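PAN2-PAN3 deadenylation complex catalytic subunit pan2 (Neurospora crassa, PDB 4CZX) probably shortens the poly(A) tails of cytoplasmic mRNA as the catalytic subunit of the PAN complex, this chain being that subunit's N-terminal WD40 domain. Local coordinates at residues D154-L159 with I165-N170; M136-V141 with E145-L150; E70-L75 with S105-S110; T63-H68 with V85-S90. All coordinates share one frame; numbering follows the deposited sequence.

Contact 1 of 4, residues D154-L159 with I165-N170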
loop_
_atom_site.group_PDB
_atom_site.type_symbol
_atom_site.label_atom_id
_atom_site.label_comp_id
_atom_site.label_asym_id
_atom_site.label_seq_id
_atom_site.Cartn_x
_atom_site.Cartn_y
_atom_site.Cartn_z
ATOM N N ASP A 154 0.964 22.349 -39.693
ATOM C CA ASP A 154 1.667 23.118 -38.676
ATOM C C ASP A 154 1.363 22.577 -37.282
ATOM O O ASP A 154 0.225 22.229 -36.973
ATOM C CB ASP A 154 1.290 24.603 -38.770
ATOM C CG ASP A 154 1.777 25.248 -40.063
ATOM O OD1 ASP A 154 2.952 25.047 -40.432
ATOM O OD2 ASP A 154 0.983 25.958 -40.715
ATOM N N GLN A 155 2.392 22.507 -36.445
ATOM C CA GLN A 155 2.235 22.056 -35.070
ATOM C C GLN A 155 2.165 23.271 -34.157
ATOM O O GLN A 155 2.837 24.273 -34.403
ATOM C CB GLN A 155 3.378 21.117 -34.681
ATOM C CG GLN A 155 3.443 19.881 -35.566
ATOM C CD GLN A 155 4.517 18.914 -35.134
ATOM O OE1 GLN A 155 5.290 19.202 -34.220
ATOM N NE2 GLN A 155 4.571 17.752 -35.785
ATOM N N TYR A 156 1.326 23.196 -33.125
ATOM C CA TYR A 156 0.989 24.383 -32.354
ATOM C C TYR A 156 1.432 24.341 -30.894
ATOM O O TYR A 156 1.322 23.307 -30.237
ATOM C CB TYR A 156 -0.532 24.616 -32.422
ATOM C CG TYR A 156 -1.012 24.950 -33.818
ATOM C CD1 TYR A 156 -0.577 26.102 -34.459
ATOM C CD2 TYR A 156 -1.891 24.119 -34.496
ATOM C CE1 TYR A 156 -1.007 26.423 -35.741
ATOM C CE2 TYR A 156 -2.337 24.434 -35.774
ATOM C CZ TYR A 156 -1.885 25.594 -36.391
ATOM O OH TYR A 156 -2.302 25.920 -37.658
ATOM N N SER A 157 1.884 25.489 -30.387
ATOM C CA SER A 157 2.190 25.640 -28.963
ATOM C C SER A 157 1.130 26.410 -28.172
ATOM O O SER A 157 1.054 26.268 -26.951
ATOM C CB SER A 157 3.542 26.336 -28.781
ATOM O OG SER A 157 4.582 25.572 -29.375
ATOM N N PHE A 158 0.359 27.250 -28.865
ATOM C CA PHE A 158 -0.717 28.052 -28.264
ATOM C C PHE A 158 -1.903 28.135 -29.206
ATOM O O PHE A 158 -1.732 28.188 -30.433
ATOM C CB PHE A 158 -0.288 29.498 -27.958
ATOM C CG PHE A 158 0.801 29.623 -26.944
ATOM C CD1 PHE A 158 2.126 29.629 -27.341
ATOM C CD2 PHE A 158 0.506 29.784 -25.604
ATOM C CE1 PHE A 158 3.142 29.750 -26.410
ATOM C CE2 PHE A 158 1.522 29.910 -24.673
ATOM C CZ PHE A 158 2.838 29.902 -25.077
ATOM N N LEU A 159 -3.091 28.192 -28.610
ATOM C CA LEU A 159 -4.347 28.454 -29.309
ATOM C C LEU A 159 -5.181 29.385 -28.446
ATOM O O LEU A 159 -5.280 29.172 -27.242
ATOM C CB LEU A 159 -5.125 27.156 -29.566
ATOM C CG LEU A 159 -4.507 26.098 -30.487
ATOM C CD1 LEU A 159 -5.305 24.796 -30.407
ATOM C CD2 LEU A 159 -4.505 26.614 -31.914
ATOM N N ILE A 165 -9.439 32.085 -34.285
ATOM C CA ILE A 165 -8.557 31.246 -33.493
ATOM C C ILE A 165 -7.121 31.615 -33.842
ATOM O O ILE A 165 -6.685 31.415 -34.969
ATOM C CB ILE A 165 -8.802 29.742 -33.743
ATOM C CG1 ILE A 165 -10.196 29.348 -33.246
ATOM C CG2 ILE A 165 -7.738 28.893 -33.052
ATOM C CD1 ILE A 165 -10.604 27.939 -33.637
ATOM N N CYS A 166 -6.405 32.173 -32.873
ATOM C CA CYS A 166 -5.022 32.557 -33.101
ATOM C C CYS A 166 -4.126 31.431 -32.637
ATOM O O CYS A 166 -4.137 31.025 -31.467
ATOM C CB CYS A 166 -4.686 33.866 -32.397
ATOM S SG CYS A 166 -5.751 35.235 -32.914
ATOM N N ALA A 167 -3.345 30.930 -33.584
ATOM C CA ALA A 167 -2.650 29.665 -33.416
ATOM C C ALA A 167 -1.146 29.840 -33.570
ATOM O O ALA A 167 -0.651 30.016 -34.682
ATOM C CB ALA A 167 -3.171 28.656 -34.423
ATOM N N ALA A 168 -0.416 29.770 -32.461
ATOM C CA ALA A 168 1.041 29.896 -32.521
ATOM C C ALA A 168 1.697 28.547 -32.793
ATOM O O ALA A 168 1.536 27.600 -32.024
ATOM C CB ALA A 168 1.579 30.493 -31.237
ATOM N N THR A 169 2.438 28.474 -33.895
ATOM C CA THR A 169 3.182 27.277 -34.233
ATOM C C THR A 169 4.436 27.183 -33.393
ATOM O O THR A 169 4.870 28.161 -32.783
ATOM C CB THR A 169 3.612 27.252 -35.705
ATOM O OG1 THR A 169 4.753 28.102 -35.871
ATOM C CG2 THR A 169 2.485 27.720 -36.603
ATOM N N ASN A 170 5.059 26.013 -33.398
ATOM C CA ASN A 170 6.287 25.863 -32.635
ATOM C C ASN A 170 7.490 26.377 -33.422
ATOM O O ASN A 170 8.630 26.177 -33.007
ATOM C CB ASN A 170 6.490 24.406 -32.209
ATOM C CG ASN A 170 6.453 23.435 -33.371
ATOM O OD1 ASN A 170 6.424 23.834 -34.532
ATOM N ND2 ASN A 170 6.489 22.134 -33.055
HETATM O O HOH W 1 5.163 23.436 -37.100
#
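Ala168 O accepts the shortest bond of this hairpin, 2.7 Å from Ser157 N, with the donor nearly along the C=O axis (165° at the oxygen). The same oxygen takes a weak second bond from Phe158 N. Two residues facing one make this a classic beta bulge. Phe158 O in turn accepts Ala168 N at 2.9 Å. Before the bulge, Gln155 O takes Asn170 N at 3.0 Å. Asn170 CG lies between the backbone N and the carbonyl carbon (chi1 55°), which brings its amide back toward Gln155. Their amide planes are 49° apart, and Asn170 ND2 reaches Gln155 OE1 in a weak bond of 3.4 Å. A water accepts from Gln155 N and donates to Asn170 OD1.

The packing lies on two faces. Ala167 CB sits over a face of the Tyr156 ring, 3.4 Å from CE1. Leu159 CD2 presses on the same methyl at 3.5 Å, tighter than usual. On the face of Phe158 and Ala168, the two CB atoms touch and the Phe158 ring turns an edge to the alanine methyl. Tyr156 OH reaches Asn175 on strand 173-177, and Ser157 OG bonds Trp132 NE1. Main-chain bonds and water thus hold the polar end of the hairpin, while the small methyl of Ala167 lets the Tyr156 ring and Leu159 pack closely against it, on the face that meets strand 126-131 of the preceding blade.

Contact 2 of 4, residues M136-V141 with E145-L150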
loop_
_atom_site.group_PDB
_atom_site.type_symbol
_atom_site.label_atom_id
_atom_site.label_comp_id
_atom_site.label_asym_id
_atom_site.label_seq_id
_atom_site.Cartn_x
_atom_site.Cartn_y
_atom_site.Cartn_z
ATOM N N MET A 136 -5.318 17.403 -35.147
ATOM C CA MET A 136 -6.050 18.209 -34.171
ATOM C C MET A 136 -7.374 17.526 -33.871
ATOM O O MET A 136 -7.885 16.767 -34.691
ATOM C CB MET A 136 -6.299 19.631 -34.685
ATOM C CG MET A 136 -5.047 20.368 -35.139
ATOM S SD MET A 136 -5.389 22.106 -35.495
ATOM C CE MET A 136 -6.481 21.956 -36.913
ATOM N N LEU A 137 -7.931 17.790 -32.692
ATOM C CA LEU A 137 -9.214 17.204 -32.330
ATOM C C LEU A 137 -10.190 18.273 -31.883
ATOM O O LEU A 137 -9.816 19.224 -31.197
ATOM C CB LEU A 137 -9.057 16.160 -31.219
ATOM C CG LEU A 137 -8.163 14.961 -31.531
ATOM C CD1 LEU A 137 -6.780 15.162 -30.932
ATOM C CD2 LEU A 137 -8.810 13.681 -31.023
ATOM N N VAL A 138 -11.439 18.102 -32.288
ATOM C CA VAL A 138 -12.524 18.967 -31.859
ATOM C C VAL A 138 -13.347 18.213 -30.800
ATOM O O VAL A 138 -13.761 17.074 -31.020
ATOM C CB VAL A 138 -13.411 19.387 -33.046
ATOM C CG1 VAL A 138 -14.449 20.378 -32.586
ATOM C CG2 VAL A 138 -12.562 19.991 -34.170
ATOM N N ILE A 139 -13.566 18.847 -29.651
ATOM C CA ILE A 139 -14.266 18.209 -28.530
ATOM C C ILE A 139 -15.548 18.952 -28.155
ATOM O O ILE A 139 -15.533 20.176 -27.966
ATOM C CB ILE A 139 -13.343 18.116 -27.283
ATOM C CG1 ILE A 139 -12.229 17.095 -27.530
ATOM C CG2 ILE A 139 -14.140 17.753 -26.031
ATOM C CD1 ILE A 139 -11.071 17.145 -26.523
ATOM N N ASP A 140 -16.650 18.203 -28.074
ATOM C CA ASP A 140 -17.921 18.692 -27.538
ATOM C C ASP A 140 -17.792 18.723 -26.022
ATOM O O ASP A 140 -17.684 17.675 -25.382
ATOM C CB ASP A 140 -19.086 17.786 -27.973
ATOM C CG ASP A 140 -20.466 18.307 -27.534
ATOM O OD1 ASP A 140 -20.599 18.969 -26.479
ATOM O OD2 ASP A 140 -21.443 18.015 -28.250
ATOM N N VAL A 141 -17.798 19.926 -25.461
ATOM C CA VAL A 141 -17.575 20.126 -24.034
ATOM C C VAL A 141 -18.781 19.659 -23.206
ATOM O O VAL A 141 -18.636 19.212 -22.063
ATOM C CB VAL A 141 -17.246 21.614 -23.752
ATOM C CG1 VAL A 141 -17.125 21.885 -22.272
ATOM C CG2 VAL A 141 -15.908 21.988 -24.457
ATOM N N GLU A 145 -16.949 14.400 -25.588
ATOM C CA GLU A 145 -16.493 13.478 -26.612
ATOM C C GLU A 145 -15.844 14.212 -27.784
ATOM O O GLU A 145 -16.207 15.348 -28.107
ATOM C CB GLU A 145 -17.654 12.618 -27.112
ATOM C CG GLU A 145 -18.778 13.394 -27.767
ATOM C CD GLU A 145 -20.053 12.571 -27.935
ATOM O OE1 GLU A 145 -20.293 11.651 -27.117
ATOM O OE2 GLU A 145 -20.824 12.856 -28.882
ATOM N N VAL A 146 -14.877 13.549 -28.405
ATOM C CA VAL A 146 -14.310 14.002 -29.666
ATOM C C VAL A 146 -15.374 13.909 -30.750
ATOM O O VAL A 146 -16.008 12.868 -30.910
ATOM C CB VAL A 146 -13.079 13.159 -30.066
ATOM C CG1 VAL A 146 -12.590 13.548 -31.461
ATOM C CG2 VAL A 146 -11.967 13.331 -29.040
ATOM N N VAL A 147 -15.582 14.998 -31.486
ATOM C CA VAL A 147 -16.587 15.013 -32.547
ATOM C C VAL A 147 -15.945 15.099 -33.927
ATOM O O VAL A 147 -16.590 14.849 -34.942
ATOM C CB VAL A 147 -17.572 16.187 -32.380
ATOM C CG1 VAL A 147 -18.394 15.998 -31.121
ATOM C CG2 VAL A 147 -16.820 17.512 -32.340
ATOM N N LYS A 148 -14.665 15.448 -33.960
ATOM C CA LYS A 148 -13.970 15.609 -35.224
ATOM C C LYS A 148 -12.469 15.472 -35.034
ATOM O O LYS A 148 -11.924 15.883 -34.010
ATOM C CB LYS A 148 -14.310 16.971 -35.834
ATOM C CG LYS A 148 -14.059 17.093 -37.317
ATOM C CD LYS A 148 -14.916 18.208 -37.888
ATOM C CE LYS A 148 -14.972 18.150 -39.406
ATOM N NZ LYS A 148 -16.308 18.599 -39.918
ATOM N N GLU A 149 -11.813 14.883 -36.025
ATOM C CA GLU A 149 -10.359 14.821 -36.061
ATOM C C GLU A 149 -9.880 15.526 -37.322
ATOM O O GLU A 149 -10.418 15.281 -38.395
ATOM C CB GLU A 149 -9.884 13.368 -36.024
ATOM C CG GLU A 149 -8.382 13.193 -36.081
ATOM C CD GLU A 149 -7.953 11.774 -35.754
ATOM O OE1 GLU A 149 -8.769 11.017 -35.180
ATOM O OE2 GLU A 149 -6.801 11.417 -36.075
ATOM N N LEU A 150 -8.892 16.410 -37.196
ATOM C CA LEU A 150 -8.412 17.183 -38.341
ATOM C C LEU A 150 -6.910 17.046 -38.554
ATOM O O LEU A 150 -6.143 17.029 -37.599
ATOM C CB LEU A 150 -8.757 18.661 -38.162
ATOM C CG LEU A 150 -10.227 18.958 -37.875
ATOM C CD1 LEU A 150 -10.382 20.319 -37.219
ATOM C CD2 LEU A 150 -11.016 18.880 -39.160
#
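Val138 packs its whole side chain against the facing strand. Its CB lies 3.8 Å from Lys148 CB, the two chains side by side and pointing the same way. The branch CG1, anti to the backbone N (chi1 -175°), reaches Val147 CG2 at 3.7 Å. The other branch, CG2, turns to Leu150 CD1 at 3.8 Å. One valine therefore touches three residues of 145-150.

The backbone beneath is an antiparallel hairpin. Met136 N and Leu150 O are 2.6 Å apart, and Leu150 N bonds back to Met136 O. Val138 N donates to Lys148 O. Val138 O accepts Val147 N at 2.8 Å and, weakly, Lys148 N. Val147 and Lys148 facing one residue form a classic beta bulge. Asp140 N to Glu145 O continues the pairing beyond it.

The other face carries Leu137, Ile139 and Val146. Val146 CG2 lies 4.1 Å from Ile139 CG1. It also meets Leu137 CD2 at 3.7 Å in one of the two conformers of that leucine. Ile106, on strand 102-106 of the preceding blade, packs against Val146 and Ile139 on this face. Replacing Val146 by an alanine removes both methyl branches and would probably open a gap beside Ile139 and Ile106. Near the turn, Asp140 OD1 is taken by Lys143 N. Main-chain bonds thus set the register across the bulge. Aliphatic branches pack on the Leu137, Ile139 and Val146 face and round Val138, while charged side chains lie at the margin of the Val138 face.

Contact 3 of 4, residues E70-L75 with S105-S110. With PO4 (phosphate ion), chain D.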
loop_
_atom_site.group_PDB
_atom_site.type_symbol
_atom_site.label_atom_id
_atom_site.label_comp_id
_atom_site.label_asym_id
_atom_site.label_seq_id
_atom_site.Cartn_x
_atom_site.Cartn_y
_atom_site.Cartn_z
ATOM N N GLU A 70 0.610 10.571 -13.693
ATOM C CA GLU A 70 1.769 11.452 -13.505
ATOM C C GLU A 70 2.860 11.240 -14.558
ATOM O O GLU A 70 3.653 12.141 -14.810
ATOM C CB GLU A 70 2.360 11.288 -12.104
ATOM C CG GLU A 70 2.987 9.950 -11.820
ATOM C CD GLU A 70 3.058 9.684 -10.329
ATOM O OE1 GLU A 70 3.902 10.305 -9.646
ATOM O OE2 GLU A 70 2.246 8.877 -9.835
ATOM N N THR A 71 2.879 10.069 -15.189
ATOM C CA THR A 71 3.792 9.809 -16.302
ATOM C C THR A 71 3.462 10.603 -17.575
ATOM O O THR A 71 4.275 10.677 -18.501
ATOM C CB THR A 71 3.815 8.305 -16.631
ATOM O OG1 THR A 71 2.469 7.818 -16.735
ATOM C CG2 THR A 71 4.519 7.562 -15.520
ATOM N N ASP A 72 2.280 11.208 -17.616
ATOM C CA ASP A 72 1.888 12.050 -18.746
ATOM C C ASP A 72 2.631 13.374 -18.769
ATOM O O ASP A 72 2.666 14.045 -19.792
ATOM C CB ASP A 72 0.382 12.335 -18.724
ATOM C CG ASP A 72 -0.444 11.191 -19.284
ATOM O OD1 ASP A 72 0.115 10.104 -19.564
ATOM O OD2 ASP A 72 -1.670 11.377 -19.439
ATOM N N GLY A 73 3.208 13.767 -17.642
ATOM C CA GLY A 73 4.000 14.986 -17.611
ATOM C C GLY A 73 3.238 16.236 -17.190
ATOM O O GLY A 73 2.319 16.172 -16.372
ATOM N N PRO A 74 3.628 17.396 -17.743
ATOM C CA PRO A 74 3.133 18.677 -17.234
ATOM C C PRO A 74 1.663 18.943 -17.526
ATOM O O PRO A 74 1.126 18.480 -18.527
ATOM C CB PRO A 74 4.002 19.719 -17.967
ATOM C CG PRO A 74 4.579 18.998 -19.130
ATOM C CD PRO A 74 4.750 17.569 -18.685
ATOM N N LEU A 75 1.037 19.694 -16.635
ATOM C CA LEU A 75 -0.279 20.248 -16.905
ATOM C C LEU A 75 -0.014 21.391 -17.880
ATOM O O LEU A 75 0.704 22.324 -17.542
ATOM C CB LEU A 75 -0.956 20.729 -15.616
ATOM C CG LEU A 75 -2.491 20.709 -15.590
ATOM C CD1 LEU A 75 -3.022 21.093 -14.203
ATOM C CD2 LEU A 75 -3.054 21.640 -16.654
ATOM N N SER A 105 -13.524 12.536 -19.018
ATOM C CA SER A 105 -12.131 12.196 -19.268
ATOM C C SER A 105 -12.000 11.704 -20.699
ATOM O O SER A 105 -12.705 10.788 -21.113
ATOM C CB SER A 105 -11.649 11.129 -18.272
ATOM O OG SER A 105 -10.280 10.809 -18.482
ATOM N N ILE A 106 -11.121 12.334 -21.471
ATOM C CA ILE A 106 -10.929 11.930 -22.847
ATOM C C ILE A 106 -9.457 11.585 -23.061
ATOM O O ILE A 106 -8.571 12.417 -22.871
ATOM C CB ILE A 106 -11.379 13.036 -23.835
ATOM C CG1 ILE A 106 -12.868 13.354 -23.633
ATOM C CG2 ILE A 106 -11.115 12.603 -25.267
ATOM C CD1 ILE A 106 -13.395 14.484 -24.520
ATOM N N ARG A 107 -9.204 10.337 -23.430
ATOM C CA ARG A 107 -7.843 9.873 -23.674
ATOM C C ARG A 107 -7.844 9.190 -25.031
ATOM O O ARG A 107 -7.923 7.964 -25.130
ATOM C CB ARG A 107 -7.367 8.931 -22.563
ATOM C CG ARG A 107 -5.848 8.711 -22.555
ATOM C CD ARG A 107 -5.375 7.769 -21.443
ATOM N NE ARG A 107 -3.917 7.657 -21.489
ATOM C CZ ARG A 107 -3.081 8.503 -20.884
ATOM N NH1 ARG A 107 -3.551 9.504 -20.149
ATOM N NH2 ARG A 107 -1.770 8.347 -21.012
ATOM N N HIS A 108 -7.788 10.014 -26.073
ATOM C CA HIS A 108 -7.934 9.578 -27.461
ATOM C C HIS A 108 -6.575 9.153 -28.027
ATOM O O HIS A 108 -5.545 9.720 -27.650
ATOM C CB HIS A 108 -8.551 10.728 -28.274
ATOM C CG HIS A 108 -8.981 10.359 -29.658
ATOM N ND1 HIS A 108 -8.103 10.293 -30.720
ATOM C CD2 HIS A 108 -10.207 10.097 -30.167
ATOM C CE1 HIS A 108 -8.767 9.978 -31.818
ATOM N NE2 HIS A 108 -10.046 9.856 -31.510
ATOM N N GLU A 109 -6.572 8.156 -28.915
ATOM C CA GLU A 109 -5.333 7.653 -29.517
ATOM C C GLU A 109 -4.547 8.723 -30.265
ATOM O O GLU A 109 -3.332 8.640 -30.358
ATOM C CB GLU A 109 -5.628 6.499 -30.475
ATOM C CG GLU A 109 -6.067 5.222 -29.789
ATOM C CD GLU A 109 -6.262 4.073 -30.768
ATOM O OE1 GLU A 109 -5.845 4.210 -31.945
ATOM O OE2 GLU A 109 -6.838 3.037 -30.361
ATOM N N SER A 110 -5.236 9.724 -30.799
ATOM C CA SER A 110 -4.566 10.773 -31.565
ATOM C C SER A 110 -4.014 11.866 -30.658
ATOM O O SER A 110 -3.430 12.839 -31.132
ATOM C CB SER A 110 -5.520 11.381 -32.591
ATOM O OG SER A 110 -5.870 10.428 -33.583
HETATM P P PO4 D . -1.791 4.773 -22.825
HETATM O O1 PO4 D . -1.210 4.695 -24.218
HETATM O O2 PO4 D . -0.870 5.601 -21.959
HETATM O O3 PO4 D . -3.162 5.404 -22.883
HETATM O O4 PO4 D . -1.921 3.380 -22.248
#
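Arg107 and Asp72 make this contact alone, by a salt bridge at the protein surface. Along 105-110, Ser105 comes first; its OG makes a weak hydrogen bond to the backbone of another protein chain. Ile106 follows. It pairs through its backbone with Val93 and packs on Met111.

Arg107 then reaches across. Its chain is extended from CG to NE, with CG anti to the backbone N (chi1 -165°), which carries the guanidinium out to the aspartate. The grip is end-on and double. NH1 bonds Asp72 OD2 at 2.7 Å, and NH2 bonds Asp72 OD1 at 3.0 Å. Both oxygens use their syn lone pairs, and the two planes are nearly coplanar, 19° apart. A phosphate, probably from the crystallisation liquor, takes a further edge. Arg107 NE donates to its O3 at 2.8 Å, and NH2 to its O2 at 3.0 Å. Arg91 NH2 binds the same ion. NH2 thus serves both anions, which is likely to fix the rotation of the guanidinium.

Next, His108 ND1 accepts Ser110 N at 2.9 Å, a bond within the segment that spans Glu109. Ser110 OG bonds Glu149 OE2.

Strand 102-106 is the outermost strand of its blade, and 105-110 leads from it toward strand 114-119 of the next. Asp72 belongs to a 3-10 turn in the connection from strand 60-66 to strand 77-80. The salt bridge therefore ties the connection entering this blade to the one leaving it.

Contact 4 of 4, residues T63-H68 with V85-S90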
loop_
_atom_site.group_PDB
_atom_site.type_symbol
_atom_site.label_atom_id
_atom_site.label_comp_id
_atom_site.label_asym_id
_atom_site.label_seq_id
_atom_site.Cartn_x
_atom_site.Cartn_y
_atom_site.Cartn_z
ATOM N N THR A 63 -8.891 23.852 -3.678
ATOM C CA THR A 63 -8.883 22.436 -4.016
ATOM C C THR A 63 -7.597 22.059 -4.735
ATOM O O THR A 63 -6.857 22.923 -5.206
ATOM C CB THR A 63 -10.077 22.039 -4.903
ATOM O OG1 THR A 63 -10.117 22.889 -6.054
ATOM C CG2 THR A 63 -11.413 22.152 -4.124
ATOM N N ALA A 64 -7.328 20.760 -4.809
ATOM C CA ALA A 64 -6.143 20.283 -5.509
ATOM C C ALA A 64 -6.318 18.818 -5.852
ATOM O O ALA A 64 -6.785 18.029 -5.019
ATOM C CB ALA A 64 -4.884 20.507 -4.668
ATOM N N PHE A 65 -5.965 18.460 -7.084
ATOM C CA PHE A 65 -6.126 17.087 -7.556
ATOM C C PHE A 65 -5.325 16.864 -8.826
ATOM O O PHE A 65 -5.084 17.794 -9.589
ATOM C CB PHE A 65 -7.612 16.756 -7.789
ATOM C CG PHE A 65 -8.380 17.848 -8.497
ATOM C CD1 PHE A 65 -8.468 17.874 -9.883
ATOM C CD2 PHE A 65 -9.016 18.840 -7.775
ATOM C CE1 PHE A 65 -9.187 18.898 -10.543
ATOM C CE2 PHE A 65 -9.714 19.874 -8.426
ATOM C CZ PHE A 65 -9.806 19.893 -9.806
ATOM N N ARG A 66 -4.907 15.624 -9.043
ATOM C CA ARG A 66 -4.137 15.294 -10.228
ATOM C C ARG A 66 -5.085 15.051 -11.391
ATOM O O ARG A 66 -6.096 14.376 -11.241
ATOM C CB ARG A 66 -3.247 14.070 -9.983
ATOM C CG ARG A 66 -2.174 13.934 -11.064
ATOM C CD ARG A 66 -1.288 12.667 -10.849
ATOM N NE ARG A 66 -0.526 12.692 -9.601
ATOM C CZ ARG A 66 0.543 13.456 -9.391
ATOM N NH1 ARG A 66 0.958 14.279 -10.340
ATOM N NH2 ARG A 66 1.192 13.408 -8.229
ATOM N N ILE A 67 -4.777 15.609 -12.556
ATOM C CA ILE A 67 -5.734 15.565 -13.661
ATOM C C ILE A 67 -5.358 14.561 -14.773
ATOM O O ILE A 67 -6.117 14.378 -15.726
ATOM C CB ILE A 67 -5.958 17.004 -14.255
ATOM C CG1 ILE A 67 -4.653 17.676 -14.710
ATOM C CG2 ILE A 67 -6.612 17.886 -13.197
ATOM C CD1 ILE A 67 -4.145 17.254 -16.084
ATOM N N HIS A 68 -4.204 13.906 -14.654
ATOM C CA HIS A 68 -3.863 12.808 -15.567
ATOM C C HIS A 68 -2.797 11.926 -14.898
ATOM O O HIS A 68 -2.253 12.325 -13.874
ATOM C CB HIS A 68 -3.403 13.337 -16.946
ATOM C CG HIS A 68 -2.150 14.162 -16.922
ATOM N ND1 HIS A 68 -1.790 14.975 -17.979
ATOM C CD2 HIS A 68 -1.167 14.286 -16.000
ATOM C CE1 HIS A 68 -0.653 15.580 -17.697
ATOM N NE2 HIS A 68 -0.244 15.170 -16.509
ATOM N N VAL A 85 -13.686 23.221 -14.850
ATOM C CA VAL A 85 -12.400 23.569 -15.428
ATOM C C VAL A 85 -11.964 22.489 -16.397
ATOM O O VAL A 85 -12.097 21.296 -16.105
ATOM C CB VAL A 85 -11.330 23.737 -14.342
ATOM C CG1 VAL A 85 -9.963 24.177 -14.975
ATOM C CG2 VAL A 85 -11.817 24.717 -13.279
ATOM N N ILE A 86 -11.431 22.904 -17.542
ATOM C CA ILE A 86 -10.853 21.966 -18.495
ATOM C C ILE A 86 -9.327 21.996 -18.383
ATOM O O ILE A 86 -8.708 23.066 -18.322
ATOM C CB ILE A 86 -11.297 22.271 -19.935
ATOM C CG1 ILE A 86 -12.816 22.505 -19.977
ATOM C CG2 ILE A 86 -10.905 21.136 -20.884
ATOM C CD1 ILE A 86 -13.327 22.867 -21.344
ATOM N N PHE A 87 -8.748 20.807 -18.307
ATOM C CA PHE A 87 -7.310 20.621 -18.084
ATOM C C PHE A 87 -6.700 19.870 -19.258
ATOM O O PHE A 87 -7.222 18.826 -19.663
ATOM C CB PHE A 87 -7.053 19.827 -16.796
ATOM C CG PHE A 87 -7.768 20.360 -15.575
ATOM C CD1 PHE A 87 -9.041 19.899 -15.229
ATOM C CD2 PHE A 87 -7.135 21.268 -14.740
ATOM C CE1 PHE A 87 -9.699 20.373 -14.072
ATOM C CE2 PHE A 87 -7.757 21.741 -13.597
ATOM C CZ PHE A 87 -9.051 21.299 -13.252
ATOM N N LEU A 88 -5.586 20.368 -19.792
ATOM C CA LEU A 88 -4.940 19.702 -20.918
ATOM C C LEU A 88 -3.582 19.123 -20.522
ATOM O O LEU A 88 -2.750 19.805 -19.928
ATOM C CB LEU A 88 -4.750 20.664 -22.110
ATOM C CG LEU A 88 -4.243 19.975 -23.391
ATOM C CD1 LEU A 88 -4.871 20.601 -24.625
ATOM C CD2 LEU A 88 -2.709 20.018 -23.536
ATOM N N GLY A 89 -3.374 17.854 -20.859
ATOM C CA GLY A 89 -2.067 17.223 -20.748
ATOM C C GLY A 89 -1.687 16.719 -22.127
ATOM O O GLY A 89 -2.504 16.771 -23.051
ATOM N N SER A 90 -0.459 16.224 -22.278
ATOM C CA SER A 90 0.001 15.753 -23.578
ATOM C C SER A 90 -0.824 14.611 -24.151
ATOM O O SER A 90 -0.907 14.465 -25.371
ATOM C CB SER A 90 1.471 15.317 -23.492
ATOM O OG SER A 90 2.300 16.457 -23.576
#
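The methyl CG2 of Ile67 lies over the centre of the Phe87 ring, 3.6 Å from the centroid and 13° off the normal. This is a CH-pi contact. Ile67 CG1 lies between the backbone N and the carbonyl carbon (chi1 56°), which puts CG1 and CD1 against Phe87 CB and CG2 over the ring. Val85 CG1 lies over the opposite face, toward the rim, so Phe87 is held between two aliphatic groups. Phe65 comes to the far end of the ring. The two ring planes are 84° apart, and Phe65 CE1 is 3.6 Å from Phe87 CZ.

His68 turns a ring edge to Gly89, with ND1 3.6 Å from its CA. A CB on Gly89 would run into that ND1. Ile67 CD1 lies over a face of the same imidazole, toward its rim, and the imidazole NE2 bonds Gly73 O. With Phe87 cut back to an alanine, Ile67 CG2 is likely to lose its aromatic face and a gap to open beside Phe65.

Strand 60-66 ends one blade and strand 85-88 is second in the next. These two segments meet by buried packing, without a hydrogen bond between them.

Overall arrangement
Seven sheets arranged in a ring make the WD40 domain a seven-bladed beta-propeller, and the four contacts lie in neighbouring blades. Along the chain, contacts 4 and 3 come first and alternate; contact 2 follows, then contact 1. Contacts 3 and 4 have centres about 10 Å apart and touch where Leu75 meets Ile67 and Leu88. Contact 3 touches contact 2 where His108 meets Leu137, with centres about 15 Å apart. Contact 2 is an outer hairpin, whereas contact 1 opens the next blade, nearer the central channel; their centres are about 17 Å apart, with Tyr156 near one conformer of Met136. Contacts within and between blades thus run in a continuous series round part of the propeller.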